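Local coordinates for protein putative rubredoxin reductase (Rhodopseudomonas palustris, PDB 3FG2) that uses FAD to carry electrons from NADH to a ferredoxin, probably the one that serves the cytochrome P450 CYP199A2, at residues Y203-T208 with L222-T227; L329-L334 with G364-N369; G337-V342 with C356-K361. One frame throughout, in Å; residues are numbered along the deposited sequence.

Interaction 1: residues Y203-T208 with L222-T227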
loop_
_atom_site.group_PDB
_atom_site.type_symbol
_atom_site.label_atom_id
_atom_site.label_comp_id
_atom_site.label_asym_id
_atom_site.label_seq_id
_atom_site.Cartn_x
_atom_site.Cartn_y
_atom_site.Cartn_z
ATOM N N TYR A 203 5.716 22.292 5.171
ATOM C CA TYR A 203 5.664 21.443 6.355
ATOM C C TYR A 203 4.987 22.088 7.558
ATOM O O TYR A 203 4.823 23.305 7.612
ATOM C CB TYR A 203 7.079 21.013 6.754
ATOM C CG TYR A 203 7.811 20.281 5.663
ATOM C CD1 TYR A 203 8.798 20.914 4.908
ATOM C CD2 TYR A 203 7.498 18.956 5.363
ATOM C CE1 TYR A 203 9.459 20.240 3.876
ATOM C CE2 TYR A 203 8.141 18.281 4.343
ATOM C CZ TYR A 203 9.121 18.923 3.603
ATOM O OH TYR A 203 9.760 18.237 2.600
ATOM N N GLY A 204 4.601 21.251 8.517
ATOM C CA GLY A 204 3.973 21.729 9.733
ATOM C C GLY A 204 2.599 22.342 9.588
ATOM O O GLY A 204 2.172 23.101 10.461
ATOM N N VAL A 205 1.895 22.005 8.511
ATOM C CA VAL A 205 0.567 22.553 8.273
ATOM C C VAL A 205 -0.489 21.528 7.843
ATOM O O VAL A 205 -0.169 20.485 7.263
ATOM C CB VAL A 205 0.631 23.675 7.210
ATOM C CG1 VAL A 205 1.223 24.942 7.828
ATOM C CG2 VAL A 205 1.496 23.222 6.022
ATOM N N ARG A 206 -1.747 21.839 8.150
ATOM C CA ARG A 206 -2.892 20.999 7.801
ATOM C C ARG A 206 -3.818 21.839 6.949
ATOM O O ARG A 206 -3.785 23.070 7.016
ATOM C CB ARG A 206 -3.721 20.609 9.028
ATOM C CG ARG A 206 -3.025 19.892 10.144
ATOM C CD ARG A 206 -3.963 19.860 11.350
ATOM N NE ARG A 206 -5.239 19.227 11.025
ATOM C CZ ARG A 206 -5.601 18.015 11.438
ATOM N NH1 ARG A 206 -4.787 17.295 12.204
ATOM N NH2 ARG A 206 -6.775 17.514 11.073
ATOM N N ALA A 207 -4.663 21.173 6.172
ATOM C CA ALA A 207 -5.647 21.877 5.368
ATOM C C ALA A 207 -6.799 22.146 6.344
ATOM O O ALA A 207 -7.208 21.253 7.084
ATOM C CB ALA A 207 -6.124 20.997 4.218
ATOM N N THR A 208 -7.299 23.376 6.371
ATOM C CA THR A 208 -8.401 23.717 7.264
ATOM C C THR A 208 -9.650 24.077 6.475
ATOM O O THR A 208 -10.734 24.200 7.045
ATOM C CB THR A 208 -8.057 24.922 8.161
ATOM O OG1 THR A 208 -7.741 26.051 7.337
ATOM C CG2 THR A 208 -6.875 24.601 9.067
ATOM N N LEU A 222 -4.594 26.782 4.871
ATOM C CA LEU A 222 -3.805 26.035 5.846
ATOM C C LEU A 222 -4.010 26.492 7.284
ATOM O O LEU A 222 -4.564 27.569 7.546
ATOM C CB LEU A 222 -2.321 26.140 5.487
ATOM C CG LEU A 222 -1.941 25.693 4.070
ATOM C CD1 LEU A 222 -0.488 26.044 3.795
ATOM C CD2 LEU A 222 -2.181 24.192 3.916
ATOM N N SER A 223 -3.540 25.664 8.214
ATOM C CA SER A 223 -3.649 25.950 9.641
ATOM C C SER A 223 -2.812 27.149 10.089
ATOM O O SER A 223 -2.874 27.550 11.254
ATOM C CB SER A 223 -3.259 24.714 10.457
ATOM O OG SER A 223 -2.044 24.170 9.980
ATOM N N ASP A 224 -2.012 27.717 9.190
ATOM C CA ASP A 224 -1.246 28.891 9.585
ATOM C C ASP A 224 -1.982 30.140 9.107
ATOM O O ASP A 224 -1.483 31.262 9.231
ATOM C CB ASP A 224 0.184 28.844 9.032
ATOM C CG ASP A 224 0.231 28.787 7.525
ATOM O OD1 ASP A 224 1.356 28.734 6.983
ATOM O OD2 ASP A 224 -0.846 28.793 6.888
ATOM N N GLY A 225 -3.187 29.929 8.576
ATOM C CA GLY A 225 -4.006 31.032 8.098
ATOM C C GLY A 225 -3.819 31.396 6.634
ATOM O O GLY A 225 -4.683 32.033 6.035
ATOM N N ASN A 226 -2.692 30.992 6.060
ATOM C CA ASN A 226 -2.382 31.289 4.667
ATOM C C ASN A 226 -3.148 30.384 3.713
ATOM O O ASN A 226 -3.624 29.317 4.090
ATOM C CB ASN A 226 -0.878 31.147 4.442
ATOM C CG ASN A 226 -0.478 31.349 2.993
ATOM O OD1 ASN A 226 -0.873 32.331 2.354
ATOM N ND2 ASN A 226 0.325 30.424 2.467
ATOM N N THR A 227 -3.281 30.823 2.470
ATOM C CA THR A 227 -3.990 30.044 1.469
ATOM C C THR A 227 -3.105 29.812 0.262
ATOM O O THR A 227 -2.460 30.738 -0.219
ATOM C CB THR A 227 -5.260 30.765 0.992
ATOM O OG1 THR A 227 -6.214 30.818 2.061
ATOM C CG2 THR A 227 -5.866 30.036 -0.200
HETATM O O HOH W 1 -0.099 24.272 12.034
HETATM O O HOH W 2 -6.879 28.214 8.742
#

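Interaction 2: residues L329-L334 with G364-N369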
loop_
_atom_site.group_PDB
_atom_site.type_symbol
_atom_site.label_atom_id
_atom_site.label_comp_id
_atom_site.label_asym_id
_atom_site.label_seq_id
_atom_site.Cartn_x
_atom_site.Cartn_y
_atom_site.Cartn_z
ATOM N N LEU A 329 13.128 3.967 -4.696
ATOM C CA LEU A 329 13.338 3.774 -3.271
ATOM C C LEU A 329 12.932 2.353 -2.922
ATOM O O LEU A 329 11.820 1.920 -3.232
ATOM C CB LEU A 329 12.466 4.739 -2.464
ATOM C CG LEU A 329 12.824 5.096 -1.008
ATOM C CD1 LEU A 329 11.542 5.423 -0.253
ATOM C CD2 LEU A 329 13.550 3.975 -0.315
ATOM N N GLN A 330 13.834 1.627 -2.282
ATOM C CA GLN A 330 13.538 0.271 -1.864
ATOM C C GLN A 330 13.807 0.160 -0.372
ATOM O O GLN A 330 14.836 0.622 0.124
ATOM C CB GLN A 330 14.392 -0.735 -2.631
ATOM C CG GLN A 330 14.001 -0.891 -4.079
ATOM C CD GLN A 330 15.016 -1.699 -4.838
ATOM O OE1 GLN A 330 16.176 -1.306 -4.947
ATOM N NE2 GLN A 330 14.595 -2.841 -5.359
ATOM N N ILE A 331 12.870 -0.446 0.344
ATOM C CA ILE A 331 13.014 -0.606 1.777
ATOM C C ILE A 331 12.805 -2.056 2.137
ATOM O O ILE A 331 11.859 -2.673 1.658
ATOM C CB ILE A 331 11.950 0.187 2.555
ATOM C CG1 ILE A 331 11.937 1.648 2.111
ATOM C CG2 ILE A 331 12.238 0.097 4.051
ATOM C CD1 ILE A 331 10.829 2.474 2.762
ATOM N N VAL A 332 13.694 -2.606 2.958
ATOM C CA VAL A 332 13.532 -3.973 3.422
ATOM C C VAL A 332 13.663 -3.933 4.943
ATOM O O VAL A 332 14.673 -3.454 5.481
ATOM C CB VAL A 332 14.586 -4.936 2.828
ATOM C CG1 VAL A 332 16.000 -4.458 3.154
ATOM C CG2 VAL A 332 14.359 -6.338 3.387
ATOM N N GLY A 333 12.627 -4.415 5.628
ATOM C CA GLY A 333 12.625 -4.420 7.084
ATOM C C GLY A 333 11.788 -3.283 7.650
ATOM O O GLY A 333 11.356 -2.397 6.913
ATOM N N LEU A 334 11.545 -3.307 8.958
ATOM C CA LEU A 334 10.764 -2.262 9.620
ATOM C C LEU A 334 11.735 -1.374 10.405
ATOM O O LEU A 334 12.428 -1.858 11.303
ATOM C CB LEU A 334 9.734 -2.899 10.559
ATOM C CG LEU A 334 8.708 -3.836 9.893
ATOM C CD1 LEU A 334 7.914 -4.606 10.940
ATOM C CD2 LEU A 334 7.772 -3.018 9.019
ATOM N N GLY A 364 16.779 -2.494 9.276
ATOM C CA GLY A 364 16.253 -2.233 7.950
ATOM C C GLY A 364 17.196 -1.462 7.063
ATOM O O GLY A 364 18.124 -0.813 7.553
ATOM N N ILE A 365 16.963 -1.543 5.753
ATOM C CA ILE A 365 17.783 -0.826 4.787
ATOM C C ILE A 365 16.889 -0.092 3.808
ATOM O O ILE A 365 16.019 -0.697 3.178
ATOM C CB ILE A 365 18.669 -1.750 3.948
ATOM C CG1 ILE A 365 19.557 -2.612 4.841
ATOM C CG2 ILE A 365 19.542 -0.912 3.028
ATOM C CD1 ILE A 365 20.487 -3.534 4.044
ATOM N N GLU A 366 17.118 1.210 3.684
ATOM C CA GLU A 366 16.366 2.068 2.778
ATOM C C GLU A 366 17.359 2.457 1.687
ATOM O O GLU A 366 18.274 3.244 1.926
ATOM C CB GLU A 366 15.888 3.309 3.526
ATOM C CG GLU A 366 15.139 3.008 4.821
ATOM C CD GLU A 366 15.053 4.233 5.721
ATOM O OE1 GLU A 366 16.122 4.786 6.075
ATOM O OE2 GLU A 366 13.924 4.644 6.073
ATOM N N SER A 367 17.178 1.897 0.497
ATOM C CA SER A 367 18.085 2.140 -0.618
ATOM C C SER A 367 17.535 3.003 -1.741
ATOM O O SER A 367 16.472 2.721 -2.274
ATOM C CB SER A 367 18.529 0.801 -1.210
ATOM O OG SER A 367 19.017 -0.068 -0.203
ATOM N N VAL A 368 18.272 4.047 -2.104
ATOM C CA VAL A 368 17.870 4.929 -3.193
ATOM C C VAL A 368 18.733 4.602 -4.405
ATOM O O VAL A 368 19.953 4.765 -4.365
ATOM C CB VAL A 368 18.070 6.415 -2.834
ATOM C CG1 VAL A 368 17.902 7.278 -4.079
ATOM C CG2 VAL A 368 17.071 6.830 -1.781
ATOM N N ASN A 369 18.094 4.144 -5.478
ATOM C CA ASN A 369 18.799 3.770 -6.706
ATOM C C ASN A 369 20.036 2.920 -6.397
ATOM O O ASN A 369 21.127 3.184 -6.907
ATOM C CB ASN A 369 19.230 5.018 -7.482
ATOM C CG ASN A 369 18.087 5.983 -7.728
ATOM O OD1 ASN A 369 17.006 5.597 -8.202
ATOM N ND2 ASN A 369 18.326 7.259 -7.421
HETATM O O HOH W 3 17.109 1.201 -4.576
#

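Interaction 3: residues G337-V342 with C356-K361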
loop_
_atom_site.group_PDB
_atom_site.type_symbol
_atom_site.label_atom_id
_atom_site.label_comp_id
_atom_site.label_asym_id
_atom_site.label_seq_id
_atom_site.Cartn_x
_atom_site.Cartn_y
_atom_site.Cartn_z
ATOM N N GLY A 337 11.615 2.872 15.554
ATOM C CA GLY A 337 12.453 2.789 16.734
ATOM C C GLY A 337 13.939 2.849 16.441
ATOM O O GLY A 337 14.755 2.485 17.293
ATOM N N PHE A 338 14.295 3.309 15.242
ATOM C CA PHE A 338 15.700 3.420 14.845
ATOM C C PHE A 338 16.439 4.377 15.778
ATOM O O PHE A 338 15.909 5.441 16.128
ATOM C CB PHE A 338 15.799 3.946 13.409
ATOM C CG PHE A 338 15.325 5.369 13.247
ATOM C CD1 PHE A 338 16.219 6.433 13.356
ATOM C CD2 PHE A 338 13.980 5.644 13.000
ATOM C CE1 PHE A 338 15.783 7.752 13.223
ATOM C CE2 PHE A 338 13.529 6.963 12.866
ATOM C CZ PHE A 338 14.431 8.018 12.977
ATOM N N ASP A 339 17.654 4.002 16.182
ATOM C CA ASP A 339 18.451 4.860 17.056
ATOM C C ASP A 339 19.834 5.149 16.464
ATOM O O ASP A 339 20.654 5.837 17.072
ATOM C CB ASP A 339 18.589 4.253 18.464
ATOM C CG ASP A 339 19.214 2.873 18.460
ATOM O OD1 ASP A 339 19.978 2.554 17.519
ATOM O OD2 ASP A 339 18.958 2.109 19.416
ATOM N N GLN A 340 20.084 4.629 15.269
ATOM C CA GLN A 340 21.355 4.857 14.595
ATOM C C GLN A 340 21.217 4.591 13.103
ATOM O O GLN A 340 20.728 3.534 12.697
ATOM C CB GLN A 340 22.436 3.956 15.186
ATOM C CG GLN A 340 23.746 3.951 14.411
ATOM C CD GLN A 340 24.813 3.102 15.083
ATOM O OE1 GLN A 340 24.533 2.004 15.586
ATOM N NE2 GLN A 340 26.045 3.599 15.087
ATOM N N VAL A 341 21.642 5.557 12.291
ATOM C CA VAL A 341 21.569 5.423 10.838
ATOM C C VAL A 341 22.922 5.673 10.186
ATOM O O VAL A 341 23.567 6.683 10.442
ATOM C CB VAL A 341 20.535 6.402 10.234
ATOM C CG1 VAL A 341 20.501 6.265 8.702
ATOM C CG2 VAL A 341 19.165 6.122 10.817
ATOM N N VAL A 342 23.341 4.739 9.340
ATOM C CA VAL A 342 24.615 4.842 8.634
ATOM C C VAL A 342 24.355 4.959 7.138
ATOM O O VAL A 342 23.524 4.242 6.587
ATOM C CB VAL A 342 25.492 3.588 8.867
ATOM C CG1 VAL A 342 26.724 3.652 7.989
ATOM C CG2 VAL A 342 25.886 3.484 10.333
ATOM N N CYS A 356 19.671 1.266 8.840
ATOM C CA CYS A 356 19.065 1.633 10.104
ATOM C C CYS A 356 19.273 0.575 11.165
ATOM O O CYS A 356 19.024 -0.616 10.934
ATOM C CB CYS A 356 17.576 1.874 9.897
ATOM S SG CYS A 356 17.256 2.919 8.478
ATOM N N TYR A 357 19.717 1.028 12.333
ATOM C CA TYR A 357 19.963 0.150 13.466
ATOM C C TYR A 357 19.156 0.518 14.701
ATOM O O TYR A 357 18.675 1.649 14.847
ATOM C CB TYR A 357 21.434 0.188 13.862
ATOM C CG TYR A 357 22.385 -0.314 12.817
ATOM C CD1 TYR A 357 22.653 0.433 11.671
ATOM C CD2 TYR A 357 23.039 -1.536 12.980
ATOM C CE1 TYR A 357 23.547 -0.019 10.713
ATOM C CE2 TYR A 357 23.935 -1.999 12.026
ATOM C CZ TYR A 357 24.187 -1.236 10.897
ATOM O OH TYR A 357 25.090 -1.685 9.961
ATOM N N LYS A 358 19.030 -0.456 15.595
ATOM C CA LYS A 358 18.351 -0.278 16.871
ATOM C C LYS A 358 19.072 -1.203 17.845
ATOM O O LYS A 358 19.117 -2.416 17.640
ATOM C CB LYS A 358 16.877 -0.658 16.779
ATOM C CG LYS A 358 16.140 -0.447 18.093
ATOM C CD LYS A 358 14.641 -0.682 17.964
ATOM C CE LYS A 358 14.326 -2.126 17.654
ATOM N NZ LYS A 358 12.853 -2.358 17.598
ATOM N N ALA A 359 19.663 -0.626 18.885
ATOM C CA ALA A 359 20.395 -1.406 19.877
ATOM C C ALA A 359 21.523 -2.221 19.244
ATOM O O ALA A 359 21.741 -3.370 19.617
ATOM C CB ALA A 359 19.442 -2.332 20.626
ATOM N N GLY A 360 22.221 -1.628 18.279
ATOM C CA GLY A 360 23.338 -2.298 17.629
ATOM C C GLY A 360 23.035 -3.323 16.549
ATOM O O GLY A 360 23.955 -3.897 15.971
ATOM N N LYS A 361 21.761 -3.552 16.259
ATOM C CA LYS A 361 21.370 -4.540 15.259
ATOM C C LYS A 361 20.668 -3.910 14.053
ATOM O O LYS A 361 19.797 -3.048 14.197
ATOM C CB LYS A 361 20.452 -5.576 15.913
ATOM C CG LYS A 361 20.074 -6.757 15.030
ATOM C CD LYS A 361 19.310 -7.802 15.839
ATOM C CE LYS A 361 18.999 -9.053 15.035
ATOM N NZ LYS A 361 18.012 -8.785 13.960
HETATM O O HOH W 4 22.291 0.980 17.442
#

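Interaction 1: residues Y203-T208 with L222-T227
Ser-223 meets Arg-206 through two hydrogen bonds that close the open end of the hairpin of strands 207-213 and 216-222, in a three-stranded antiparallel sheet. Ser-223 OG, held between the backbone N and the carbonyl carbon (chi1 48°), accepts from Arg-206 N at 3.0 Å in a nearly straight bond (167°). Ser-223 N donates to Arg-206 O at 2.9 Å, in the carbonyl plane. Leu-222 CA makes a CA-H...O contact to Arg-206 O at 3.2 Å, beside the non-hydrogen-bonded antiparallel pair Ala-207/Leu-222.

The apolar side is buried: Val-205 CG2 lies 4.1 Å from Leu-222 CD1, and both side chains pack on Val-171. At the margin Thr-208 CG2 lies against the Ser-223 backbone, 3.5 Å from Ser-223 CA. The solvent side is looser: one water joins Gly-204 O to Ser-223 OG, another Thr-208 OG1 to Leu-222 O.

Residues 222-227 are shaped by a type I turn from Leu-222 to Gly-225 and an Asx turn, Asp-224 OD2 accepting from Asn-226 N at 3.0 Å. Ser-223 thus extends the pairing one residue past Ala-207/Leu-222, its hydroxyl accepting a backbone N-H, while water donates to the carbonyls of Gly-204 and Leu-222, the latter also taking Gly-225 N.

Interaction 2: residues L329-L334 with G364-N369
Strands 329-333 and 364-368 run antiparallel, their axes 4.6 Å apart at closest approach and 171° between their directions. Two hydrogen-bonded pairs set the register. In the first, Gln-330 N donates to Ser-367 O at 2.9 Å and Ser-367 N returns a bond to Gln-330 O at 2.7 Å; in the second, Val-332 N donates to Ile-365 O and Ile-365 N to Val-332 O, each at 3.0 Å. Between them sits the non-hydrogen-bonded pair Ile-331/Glu-366, where Ile-331 CA comes within 3.3 Å of Ile-365 O in a CA-H...O contact. Gly-333 has a positive phi (101°), and a side chain there would be jammed against the preceding carbonyl O and tight on Gly-364 CA.

On the face carrying Val-332 and Ile-365, these two side chains lie side by side and point the same way. Val-332 CG1 sits between its backbone N and carbonyl carbon (chi1 57°), which places it beside Ile-365 CB at 3.9 Å. Farther along that face a water donates to both Gln-330 OE1 and Ser-367 O. The other face bears Leu-329, Ile-331 and Glu-366; Ile-331 CG2 lies alongside Glu-366 CG at 4.2 Å, and the side chain of Ile-331 lies about 9 Å from the bound FAD. The buried carboxylate of Glu-366 is bonded through OE1 to Thr-183 OG1.

These are inner strands of the C-terminal domain's five-stranded antiparallel sheet, bordered by strands 319-324 and 351-358. Helix 371-380 packs through His-374 on Gln-330 and Val-332, whereas helix 184-196 packs through Phe-190 on Leu-329.

Interaction 3: residues G337-V342 with C356-K361
Two residues, Asp-339 and Gln-340, stand against the single residue Tyr-357, which makes a classic beta bulge at the start of strand 340-344, the edge strand of the sheet, in its hairpin with strand 351-358. Of the backbone bonds, Tyr-357 O accepts from Asp-339 N at 2.9 Å and only weakly from Gln-340 N at 3.3 Å, while Tyr-357 N donates to Gln-340 O at 2.7 Å.

Among side-chain bonds, Asp-339 reaches the type I' turn that runs from Lys-358 to Lys-361. With CG set between the backbone N and the carbonyl carbon (chi1 58°), OD2 uses its syn lone pair to accept from Ala-359 N at 2.9 Å. A water adds to this, donating to Asp-339 OD1 and Gln-340 OE1 and accepting from Gly-360 N.

Carbonyl oxygens also meet CH groups: Gln-340 O lies in plane at the edge of the Tyr-357 ring, whose OH bonds Val-387 O, and Gly-337 O touches Lys-358 CD at 3.2 Å. The apolar pairs are Val-342 CG2 with Tyr-357 CE1 at 4.2 Å and Val-341 CG2 with Cys-356 SG at 4.4 Å.

One carboxylate therefore serves two amides of the turn, Ala-359 directly and Gly-360 through water; these N-H groups would be expected to stabilise its negative charge.

Along the chain interaction 1 closes before the other two begin, and interaction 3 is nested within the loop that interaction 2 closes. Interactions 2 and 3 share the five-stranded sheet of the reductase C-terminal region, their centres about 14 Å apart. Strands 361-368 and 351-358 join them directly: Cys-356 N lies 2.9 Å from Gly-364 O, a probable hydrogen bond. Interaction 1 belongs to the pyridine nucleotide-disulphide oxidoreductase region, at a separate three-stranded sheet; its centre is about 31 Å from that of interaction 2 and 33 Å from that of interaction 3. Two separate sheets are thus involved, and interaction 2 lies nearest the FAD, while the others are away from the known FAD-binding residues.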